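Local coordinates for protein 432aa long hypothetical deoxyribodipyrimidine photolyase (Sulfolobus tokodaii, PDB 2E0I) that probably repairs ultraviolet-induced cyclobutane pyrimidine dimers in DNA with light, carrying one FAD as the photolyase cofactor and a second as a likely light-harvesting chromophore, at residues M1-D10 / F87-D98. Residues are numbered along the deposited sequence; the frame is centred on the assembly and turned at random.
Sequences MDCIFIFRRD and FNKVDAIYVNED. With FAD (flavin-adenine dinucleotide), chain F.
Ile4 CD1 sits over one face of the Phe87 ring, 3.5 Å from its centroid and 20° off the normal, which qualifies as a CH-pi contact. With CG1 anti to the carbonyl carbon (chi1 -75°) and CD1 extended beyond it, the isoleucine reaches the ring end-on while its CG1 packs on Val90 CG2. On the same side of the sheet, Ile6 CD1 meets Ile93 CG2. The other face carries Cys3, Phe5 and Tyr94: Cys3 SG, disulfide-bonded to Cys26, approaches the Tyr94 ring obliquely at 4.4 Å from its centroid, and the tyrosine hydroxyl is hydrogen-bonded to Glu25. Between these layers the backbones pair in parallel, with hydrogen bonds from Ile4 N to Ala92 O (3.0 Å), Tyr94 N to Ile4 O (2.7 Å) and Ile6 N to Tyr94 O. In the loops beyond, Asp10 OD1 accepts Arg8 N at 2.9 Å, and the Arg8 guanidinium forms a salt bridge with Asp107. Arg9 NH2 bridges to Asp98 OD1 at 2.9 Å and OD2 at 3.1 Å; OD2 also receives FAD O4' at 2.9 Å. A leucine in place of Arg9 would probably leave the Asp98 carboxylate without its cationic mate and less firmly held beside the ribityl hydroxyl. Neighbouring parallel strands, axes 25° apart, whose following loops (Arg8, Arg9, Asp98) line a cofactor pocket are characteristic of the Rossmann-like α/β domain of photolyases; the FAD here is the proposed antenna.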
ATOM      1  N   MET A   1      -2.154 -34.393   9.746  1.00 61.55           N
ATOM      2  CA  MET A   1      -1.271 -33.785  10.782  1.00 61.29           C
ATOM      3  C   MET A   1      -2.000 -32.673  11.512  1.00 60.42           C
ATOM      4  O   MET A   1      -3.102 -32.274  11.129  1.00 60.59           O
ATOM      5  CB  MET A   1      -0.039 -33.164  10.136  1.00 62.84           C
ATOM      6  CG  MET A   1       0.563 -33.958   9.010  1.00 65.75           C
ATOM      7  SD  MET A   1       1.878 -32.993   8.225  1.00 70.58           S
ATOM      8  CE  MET A   1       0.979 -32.230   6.822  1.00 68.98           C
ATOM      9  N   ASP A   2      -1.375 -32.181  12.576  1.00 59.23           N
ATOM     10  CA  ASP A   2      -1.917 -31.064  13.337  1.00 57.85           C
ATOM     11  C   ASP A   2      -0.998 -29.917  12.966  1.00 56.09           C
ATOM     12  O   ASP A   2       0.132 -29.840  13.454  1.00 56.02           O
ATOM     13  CB  ASP A   2      -1.845 -31.307  14.848  1.00 59.52           C
ATOM     14  CG  ASP A   2      -3.089 -31.995  15.394  1.00 62.58           C
ATOM     15  OD1 ASP A   2      -4.193 -31.822  14.814  1.00 63.75           O
ATOM     16  OD2 ASP A   2      -2.962 -32.696  16.421  1.00 63.82           O
ATOM     17  N   CYS A   3      -1.466 -29.033  12.092  1.00 53.00           N
ATOM     18  CA  CYS A   3      -0.621 -27.934  11.684  1.00 49.33           C
ATOM     19  C   CYS A   3      -1.205 -26.541  11.897  1.00 45.16           C
ATOM     20  O   CYS A   3      -2.380 -26.389  12.242  1.00 45.15           O
ATOM     21  CB  CYS A   3      -0.189 -28.137  10.230  1.00 51.57           C
ATOM     22  SG  CYS A   3      -1.442 -27.846   8.945  1.00 57.38           S
ATOM     23  N   ILE A   4      -0.353 -25.534  11.705  1.00 39.79           N
ATOM     24  CA  ILE A   4      -0.705 -24.125  11.895  1.00 33.77           C
ATOM     25  C   ILE A   4      -0.596 -23.256  10.641  1.00 29.41           C
ATOM     26  O   ILE A   4       0.332 -23.398   9.841  1.00 28.25           O
ATOM     27  CB  ILE A   4       0.204 -23.484  12.981  1.00 33.88           C
ATOM     28  CG1 ILE A   4      -0.237 -23.948  14.365  1.00 34.80           C
ATOM     29  CG2 ILE A   4       0.190 -21.964  12.882  1.00 32.24           C
ATOM     30  CD1 ILE A   4       0.553 -23.309  15.481  1.00 34.88           C
ATOM     31  N   PHE A   5      -1.556 -22.358  10.469  1.00 24.38           N
ATOM     32  CA  PHE A   5      -1.503 -21.438   9.353  1.00 21.11           C
ATOM     33  C   PHE A   5      -1.409 -20.049   9.945  1.00 20.43           C
ATOM     34  O   PHE A   5      -2.233 -19.674  10.789  1.00 18.48           O
ATOM     35  CB  PHE A   5      -2.741 -21.482   8.477  1.00 20.04           C
ATOM     36  CG  PHE A   5      -2.697 -20.468   7.376  1.00 18.98           C
ATOM     37  CD1 PHE A   5      -1.844 -20.650   6.280  1.00 18.00           C
ATOM     38  CD2 PHE A   5      -3.407 -19.275   7.486  1.00 17.60           C
ATOM     39  CE1 PHE A   5      -1.689 -19.652   5.311  1.00 16.38           C
ATOM     40  CE2 PHE A   5      -3.264 -18.266   6.526  1.00 17.44           C
ATOM     41  CZ  PHE A   5      -2.399 -18.457   5.437  1.00 17.08           C
ATOM     42  N   ILE A   6      -0.414 -19.285   9.496  1.00 19.28           N
ATOM     43  CA  ILE A   6      -0.217 -17.936  10.009  1.00 19.20           C
ATOM     44  C   ILE A   6      -0.646 -16.865   9.017  1.00 19.85           C
ATOM     45  O   ILE A   6      -0.053 -16.734   7.939  1.00 22.46           O
ATOM     46  CB  ILE A   6       1.279 -17.666  10.380  1.00 18.86           C
ATOM     47  CG1 ILE A   6       1.769 -18.671  11.432  1.00 17.01           C
ATOM     48  CG2 ILE A   6       1.440 -16.241  10.915  1.00 15.21           C
ATOM     49  CD1 ILE A   6       3.252 -18.536  11.732  1.00 14.00           C
ATOM     50  N   PHE A   7      -1.678 -16.104   9.380  1.00 18.97           N
ATOM     51  CA  PHE A   7      -2.154 -15.010   8.541  1.00 18.22           C
ATOM     52  C   PHE A   7      -1.191 -13.854   8.733  1.00 18.65           C
ATOM     53  O   PHE A   7      -0.562 -13.722   9.780  1.00 17.90           O
ATOM     54  CB  PHE A   7      -3.537 -14.545   8.981  1.00 16.33           C
ATOM     55  CG  PHE A   7      -4.621 -15.527   8.715  1.00 15.89           C
ATOM     56  CD1 PHE A   7      -5.325 -15.486   7.522  1.00 15.88           C
ATOM     57  CD2 PHE A   7      -4.947 -16.491   9.660  1.00 16.08           C
ATOM     58  CE1 PHE A   7      -6.347 -16.391   7.266  1.00 16.63           C
ATOM     59  CE2 PHE A   7      -5.971 -17.407   9.420  1.00 17.35           C
ATOM     60  CZ  PHE A   7      -6.674 -17.355   8.214  1.00 17.08           C
ATOM     61  N   ARG A   8      -1.073 -13.009   7.724  1.00 20.76           N
ATOM     62  CA  ARG A   8      -0.208 -11.852   7.849  1.00 21.45           C
ATOM     63  C   ARG A   8      -0.759 -10.679   7.070  1.00 21.59           C
ATOM     64  O   ARG A   8      -1.030  -9.630   7.635  1.00 21.81           O
ATOM     65  CB  ARG A   8       1.192 -12.180   7.338  1.00 22.99           C
ATOM     66  CG  ARG A   8       1.883 -13.297   8.085  1.00 21.77           C
ATOM     67  CD  ARG A   8       2.600 -14.157   7.089  1.00 23.54           C
ATOM     68  NE  ARG A   8       3.922 -14.514   7.560  1.00 25.15           N
ATOM     69  CZ  ARG A   8       4.920 -14.863   6.761  1.00 27.78           C
ATOM     70  NH1 ARG A   8       4.736 -14.899   5.444  1.00 28.15           N
ATOM     71  NH2 ARG A   8       6.106 -15.169   7.280  1.00 28.17           N
ATOM     72  N   ARG A   9      -0.965 -10.905   5.779  1.00 21.93           N
ATOM     73  CA  ARG A   9      -1.409  -9.888   4.838  1.00 22.01           C
ATOM     74  C   ARG A   9      -2.469 -10.484   3.912  1.00 24.13           C
ATOM     75  O   ARG A   9      -2.805  -9.889   2.874  1.00 26.12           O
ATOM     76  CB  ARG A   9      -0.203  -9.529   3.990  1.00 21.45           C
ATOM     77  CG  ARG A   9       0.092  -8.111   3.780  1.00 22.82           C
ATOM     78  CD  ARG A   9       1.414  -8.028   3.008  1.00 21.64           C
ATOM     79  NE  ARG A   9       1.002  -7.667   1.699  1.00 21.03           N
ATOM     80  CZ  ARG A   9       1.395  -8.066   0.506  1.00 20.93           C
ATOM     81  NH1 ARG A   9       0.734  -7.496  -0.468  1.00 21.28           N
ATOM     82  NH2 ARG A   9       2.356  -8.942   0.243  1.00 20.74           N
ATOM     83  N   ASP A  10      -2.944 -11.679   4.263  1.00 23.71           N
ATOM     84  CA  ASP A  10      -3.941 -12.437   3.489  1.00 21.98           C
ATOM     85  C   ASP A  10      -5.183 -12.644   4.350  1.00 20.24           C
ATOM     86  O   ASP A  10      -5.640 -13.771   4.539  1.00 19.16           O
ATOM     87  CB  ASP A  10      -3.348 -13.801   3.113  1.00 24.60           C
ATOM     88  CG  ASP A  10      -2.614 -14.486   4.301  1.00 28.13           C
ATOM     89  OD1 ASP A  10      -2.644 -13.963   5.437  1.00 28.84           O
ATOM     90  OD2 ASP A  10      -1.996 -15.556   4.106  1.00 28.72           O
ATOM     91  N   PHE A  87       4.927 -22.955  19.339  1.00 43.41           N
ATOM     92  CA  PHE A  87       4.647 -24.031  18.388  1.00 44.27           C
ATOM     93  C   PHE A  87       5.682 -25.147  18.239  1.00 45.17           C
ATOM     94  O   PHE A  87       5.600 -25.951  17.319  1.00 44.75           O
ATOM     95  CB  PHE A  87       4.377 -23.427  17.007  1.00 42.97           C
ATOM     96  CG  PHE A  87       3.518 -22.194  17.035  1.00 41.50           C
ATOM     97  CD1 PHE A  87       2.418 -22.103  17.889  1.00 40.82           C
ATOM     98  CD2 PHE A  87       3.792 -21.130  16.188  1.00 40.79           C
ATOM     99  CE1 PHE A  87       1.610 -20.971  17.896  1.00 38.67           C
ATOM    100  CE2 PHE A  87       2.985 -19.997  16.190  1.00 39.56           C
ATOM    101  CZ  PHE A  87       1.894 -19.922  17.047  1.00 38.84           C
ATOM    102  N   ASN A  88       6.652 -25.202  19.136  1.00 47.24           N
ATOM    103  CA  ASN A  88       7.687 -26.223  19.060  1.00 49.02           C
ATOM    104  C   ASN A  88       7.169 -27.662  18.908  1.00 49.43           C
ATOM    105  O   ASN A  88       7.900 -28.533  18.426  1.00 50.58           O
ATOM    106  CB  ASN A  88       8.597 -26.117  20.291  1.00 49.96           C
ATOM    107  CG  ASN A  88       7.821 -25.807  21.558  1.00 51.84           C
ATOM    108  OD1 ASN A  88       6.967 -26.588  21.988  1.00 52.38           O
ATOM    109  ND2 ASN A  88       8.103 -24.652  22.156  1.00 52.80           N
ATOM    110  N   LYS A  89       5.919 -27.925  19.290  1.00 48.70           N
ATOM    111  CA  LYS A  89       5.402 -29.290  19.183  1.00 48.35           C
ATOM    112  C   LYS A  89       4.399 -29.555  18.058  1.00 47.69           C
ATOM    113  O   LYS A  89       3.843 -30.654  17.963  1.00 47.91           O
ATOM    114  CB  LYS A  89       4.787 -29.719  20.516  1.00 49.75           C
ATOM    115  CG  LYS A  89       5.780 -29.772  21.678  1.00 51.40           C
ATOM    116  CD  LYS A  89       5.147 -30.374  22.938  1.00 52.61           C
ATOM    117  CE  LYS A  89       3.890 -29.620  23.382  1.00 53.63           C
ATOM    118  NZ  LYS A  89       4.165 -28.191  23.721  1.00 54.88           N
ATOM    119  N   VAL A  90       4.168 -28.559  17.207  1.00 46.65           N
ATOM    120  CA  VAL A  90       3.227 -28.697  16.098  1.00 44.08           C
ATOM    121  C   VAL A  90       3.929 -29.428  14.949  1.00 43.80           C
ATOM    122  O   VAL A  90       5.160 -29.455  14.891  1.00 44.51           O
ATOM    123  CB  VAL A  90       2.738 -27.304  15.620  1.00 42.78           C
ATOM    124  CG1 VAL A  90       3.734 -26.705  14.638  1.00 41.56           C
ATOM    125  CG2 VAL A  90       1.358 -27.417  15.012  1.00 41.54           C
ATOM    126  N   ASP A  91       3.157 -30.008  14.037  1.00 42.53           N
ATOM    127  CA  ASP A  91       3.719 -30.758  12.907  1.00 41.50           C
ATOM    128  C   ASP A  91       4.303 -29.913  11.793  1.00 39.96           C
ATOM    129  O   ASP A  91       5.457 -30.094  11.385  1.00 39.43           O
ATOM    130  CB  ASP A  91       2.654 -31.656  12.301  1.00 44.26           C
ATOM    131  CG  ASP A  91       2.467 -32.926  13.078  1.00 47.61           C
ATOM    132  OD1 ASP A  91       2.654 -32.907  14.326  1.00 48.25           O
ATOM    133  OD2 ASP A  91       2.123 -33.941  12.430  1.00 50.55           O
ATOM    134  N   ALA A  92       3.480 -29.005  11.282  1.00 37.93           N
ATOM    135  CA  ALA A  92       3.884 -28.128  10.201  1.00 33.56           C
ATOM    136  C   ALA A  92       3.315 -26.730  10.405  1.00 31.59           C
ATOM    137  O   ALA A  92       2.406 -26.512  11.214  1.00 30.04           O
ATOM    138  CB  ALA A  92       3.407 -28.704   8.866  1.00 33.23           C
ATOM    139  N   ILE A  93       3.879 -25.784   9.666  1.00 29.69           N
ATOM    140  CA  ILE A  93       3.452 -24.394   9.709  1.00 27.72           C
ATOM    141  C   ILE A  93       3.324 -23.928   8.269  1.00 26.84           C
ATOM    142  O   ILE A  93       4.268 -24.057   7.487  1.00 26.91           O
ATOM    143  CB  ILE A  93       4.485 -23.520  10.447  1.00 27.34           C
ATOM    144  CG1 ILE A  93       4.430 -23.808  11.958  1.00 25.98           C
ATOM    145  CG2 ILE A  93       4.233 -22.053  10.138  1.00 26.86           C
ATOM    146  CD1 ILE A  93       5.464 -23.049  12.766  1.00 24.41           C
ATOM    147  N   TYR A  94       2.152 -23.409   7.914  1.00 25.15           N
ATOM    148  CA  TYR A  94       1.927 -22.937   6.554  1.00 23.77           C
ATOM    149  C   TYR A  94       1.782 -21.423   6.511  1.00 22.69           C
ATOM    150  O   TYR A  94       1.261 -20.822   7.443  1.00 23.64           O
ATOM    151  CB  TYR A  94       0.660 -23.561   5.971  1.00 24.91           C
ATOM    152  CG  TYR A  94       0.724 -25.046   5.695  1.00 26.44           C
ATOM    153  CD1 TYR A  94       0.762 -25.967   6.733  1.00 26.84           C
ATOM    154  CD2 TYR A  94       0.734 -25.527   4.386  1.00 27.49           C
ATOM    155  CE1 TYR A  94       0.811 -27.327   6.479  1.00 29.02           C
ATOM    156  CE2 TYR A  94       0.782 -26.885   4.119  1.00 29.23           C
ATOM    157  CZ  TYR A  94       0.823 -27.780   5.169  1.00 29.80           C
ATOM    158  OH  TYR A  94       0.901 -29.127   4.910  1.00 32.63           O
ATOM    159  N   VAL A  95       2.252 -20.810   5.430  1.00 21.83           N
ATOM    160  CA  VAL A  95       2.138 -19.361   5.239  1.00 21.18           C
ATOM    161  C   VAL A  95       2.254 -19.014   3.770  1.00 21.26           C
ATOM    162  O   VAL A  95       2.508 -19.869   2.927  1.00 20.10           O
ATOM    163  CB  VAL A  95       3.249 -18.557   5.962  1.00 19.31           C
ATOM    164  CG1 VAL A  95       3.289 -18.931   7.423  1.00 21.14           C
ATOM    165  CG2 VAL A  95       4.592 -18.797   5.297  1.00 18.81           C
ATOM    166  N   ASN A  96       2.064 -17.741   3.475  1.00 22.03           N
ATOM    167  CA  ASN A  96       2.187 -17.246   2.118  1.00 23.54           C
ATOM    168  C   ASN A  96       3.406 -16.334   2.154  1.00 23.84           C
ATOM    169  O   ASN A  96       3.431 -15.353   2.889  1.00 24.33           O
ATOM    170  CB  ASN A  96       0.936 -16.459   1.727  1.00 24.79           C
ATOM    171  CG  ASN A  96      -0.233 -17.356   1.399  1.00 25.03           C
ATOM    172  OD1 ASN A  96      -1.361 -17.087   1.796  1.00 27.59           O
ATOM    173  ND2 ASN A  96       0.026 -18.421   0.654  1.00 25.87           N
ATOM    174  N   GLU A  97       4.421 -16.674   1.374  1.00 24.29           N
ATOM    175  CA  GLU A  97       5.652 -15.902   1.330  1.00 24.67           C
ATOM    176  C   GLU A  97       5.384 -14.470   0.906  1.00 23.80           C
ATOM    177  O   GLU A  97       4.419 -14.200   0.198  1.00 23.40           O
ATOM    178  CB  GLU A  97       6.604 -16.527   0.327  1.00 26.88           C
ATOM    179  CG  GLU A  97       6.133 -16.329  -1.096  1.00 33.36           C
ATOM    180  CD  GLU A  97       7.107 -16.862  -2.114  1.00 37.55           C
ATOM    181  OE1 GLU A  97       6.839 -16.701  -3.329  1.00 39.62           O
ATOM    182  OE2 GLU A  97       8.137 -17.439  -1.695  1.00 38.99           O
ATOM    183  N   ASP A  98       6.230 -13.548   1.353  1.00 23.81           N
ATOM    184  CA  ASP A  98       6.092 -12.155   0.962  1.00 24.28           C
ATOM    185  C   ASP A  98       7.403 -11.803   0.265  1.00 22.44           C
ATOM    186  O   ASP A  98       8.274 -12.649   0.128  1.00 22.19           O
ATOM    187  CB  ASP A  98       5.842 -11.239   2.166  1.00 27.57           C
ATOM    188  CG  ASP A  98       5.057  -9.971   1.795  1.00 29.96           C
ATOM    189  OD1 ASP A  98       5.211  -9.462   0.661  1.00 31.12           O
ATOM    190  OD2 ASP A  98       4.289  -9.470   2.646  1.00 31.97           O
TER
HETATM  191  PA  FAD F1200       5.741  -3.563   7.472  1.00 21.98           P
HETATM  192  O1A FAD F1200       5.660  -2.541   6.404  1.00 22.65           O
HETATM  193  O2A FAD F1200       4.999  -3.512   8.750  1.00 24.57           O
HETATM  194  O5B FAD F1200       7.180  -3.114   8.041  1.00 22.17           O
HETATM  195  C5B FAD F1200       7.904  -3.964   8.938  1.00 20.17           C
HETATM  196  C4B FAD F1200       9.296  -3.407   9.249  1.00 19.33           C
HETATM  197  O4B FAD F1200       9.813  -2.797   8.050  1.00 18.56           O
HETATM  198  C3B FAD F1200       9.236  -2.289  10.291  1.00 19.95           C
HETATM  199  O3B FAD F1200      10.509  -2.163  10.932  1.00 20.30           O
HETATM  200  C2B FAD F1200       8.962  -1.076   9.403  1.00 21.13           C
HETATM  201  O2B FAD F1200       9.388   0.110  10.078  1.00 23.62           O
HETATM  202  C1B FAD F1200       9.937  -1.380   8.264  1.00 19.77           C
HETATM  203  N9A FAD F1200       9.609  -0.612   7.038  1.00 19.25           N
HETATM  204  C8A FAD F1200       8.419  -0.559   6.443  1.00 19.90           C
HETATM  205  N7A FAD F1200       8.492   0.184   5.342  1.00 18.28           N
HETATM  206  C5A FAD F1200       9.744   0.612   5.229  1.00 17.91           C
HETATM  207  C6A FAD F1200      10.425   1.384   4.295  1.00 19.77           C
HETATM  208  N6A FAD F1200       9.781   1.907   3.256  1.00 21.00           N
HETATM  209  N1A FAD F1200      11.734   1.618   4.469  1.00 21.60           N
HETATM  210  C2A FAD F1200      12.380   1.133   5.516  1.00 20.32           C
HETATM  211  N3A FAD F1200      11.761   0.397   6.424  1.00 18.71           N
HETATM  212  C4A FAD F1200      10.456   0.114   6.312  1.00 18.14           C
HETATM  213  N1  FAD F1200       1.493  -8.443   9.919  1.00 17.40           N
HETATM  214  C2  FAD F1200       1.625  -9.336  10.990  1.00 17.83           C
HETATM  215  O2  FAD F1200       1.733 -10.542  10.777  1.00 20.05           O
HETATM  216  N3  FAD F1200       1.684  -8.841  12.298  1.00 18.54           N
HETATM  217  C4  FAD F1200       1.621  -7.461  12.533  1.00 21.23           C
HETATM  218  O4  FAD F1200       1.666  -7.032  13.686  1.00 21.89           O
HETATM  219  C4X FAD F1200       1.509  -6.576  11.465  1.00 20.40           C
HETATM  220  N5  FAD F1200       1.514  -5.192  11.689  1.00 17.28           N
HETATM  221  C5X FAD F1200       1.424  -4.301  10.613  1.00 18.33           C
HETATM  222  C6  FAD F1200       1.521  -2.931  10.840  1.00 18.96           C
HETATM  223  C7  FAD F1200       1.528  -2.039   9.770  1.00 18.08           C
HETATM  224  C7M FAD F1200       1.641  -0.538  10.047  1.00 17.77           C
HETATM  225  C8  FAD F1200       1.431  -2.525   8.470  1.00 17.93           C
HETATM  226  C8M FAD F1200       1.437  -1.572   7.272  1.00 19.79           C
HETATM  227  C9  FAD F1200       1.326  -3.895   8.245  1.00 17.74           C
HETATM  228  C9A FAD F1200       1.321  -4.789   9.313  1.00 18.29           C
HETATM  229  N10 FAD F1200       1.271  -6.175   9.094  1.00 17.77           N
HETATM  230  C10 FAD F1200       1.439  -7.065  10.163  1.00 18.97           C
HETATM  231  C1' FAD F1200       1.128  -6.719   7.723  1.00 19.57           C
HETATM  232  C2' FAD F1200       2.454  -6.785   6.966  1.00 21.97           C
HETATM  233  O2' FAD F1200       2.326  -6.094   5.719  1.00 19.04           O
HETATM  234  C3' FAD F1200       2.866  -8.242   6.729  1.00 21.46           C
HETATM  235  O3' FAD F1200       3.104  -8.881   7.987  1.00 20.81           O
HETATM  236  C4' FAD F1200       4.131  -8.317   5.871  1.00 20.74           C
HETATM  237  O4' FAD F1200       4.358  -9.678   5.493  1.00 16.59           O
HETATM  238  C5' FAD F1200       5.345  -7.790   6.640  1.00 20.68           C
HETATM  239  O5' FAD F1200       6.282  -7.153   5.768  1.00 21.30           O
HETATM  240  P   FAD F1200       6.196  -5.564   5.520  1.00 20.23           P
HETATM  241  O1P FAD F1200       7.421  -5.174   4.786  1.00 23.29           O
HETATM  242  O2P FAD F1200       4.881  -5.220   4.935  1.00 18.51           O
HETATM  243  O3P FAD F1200       6.306  -5.005   7.026  1.00 22.16           O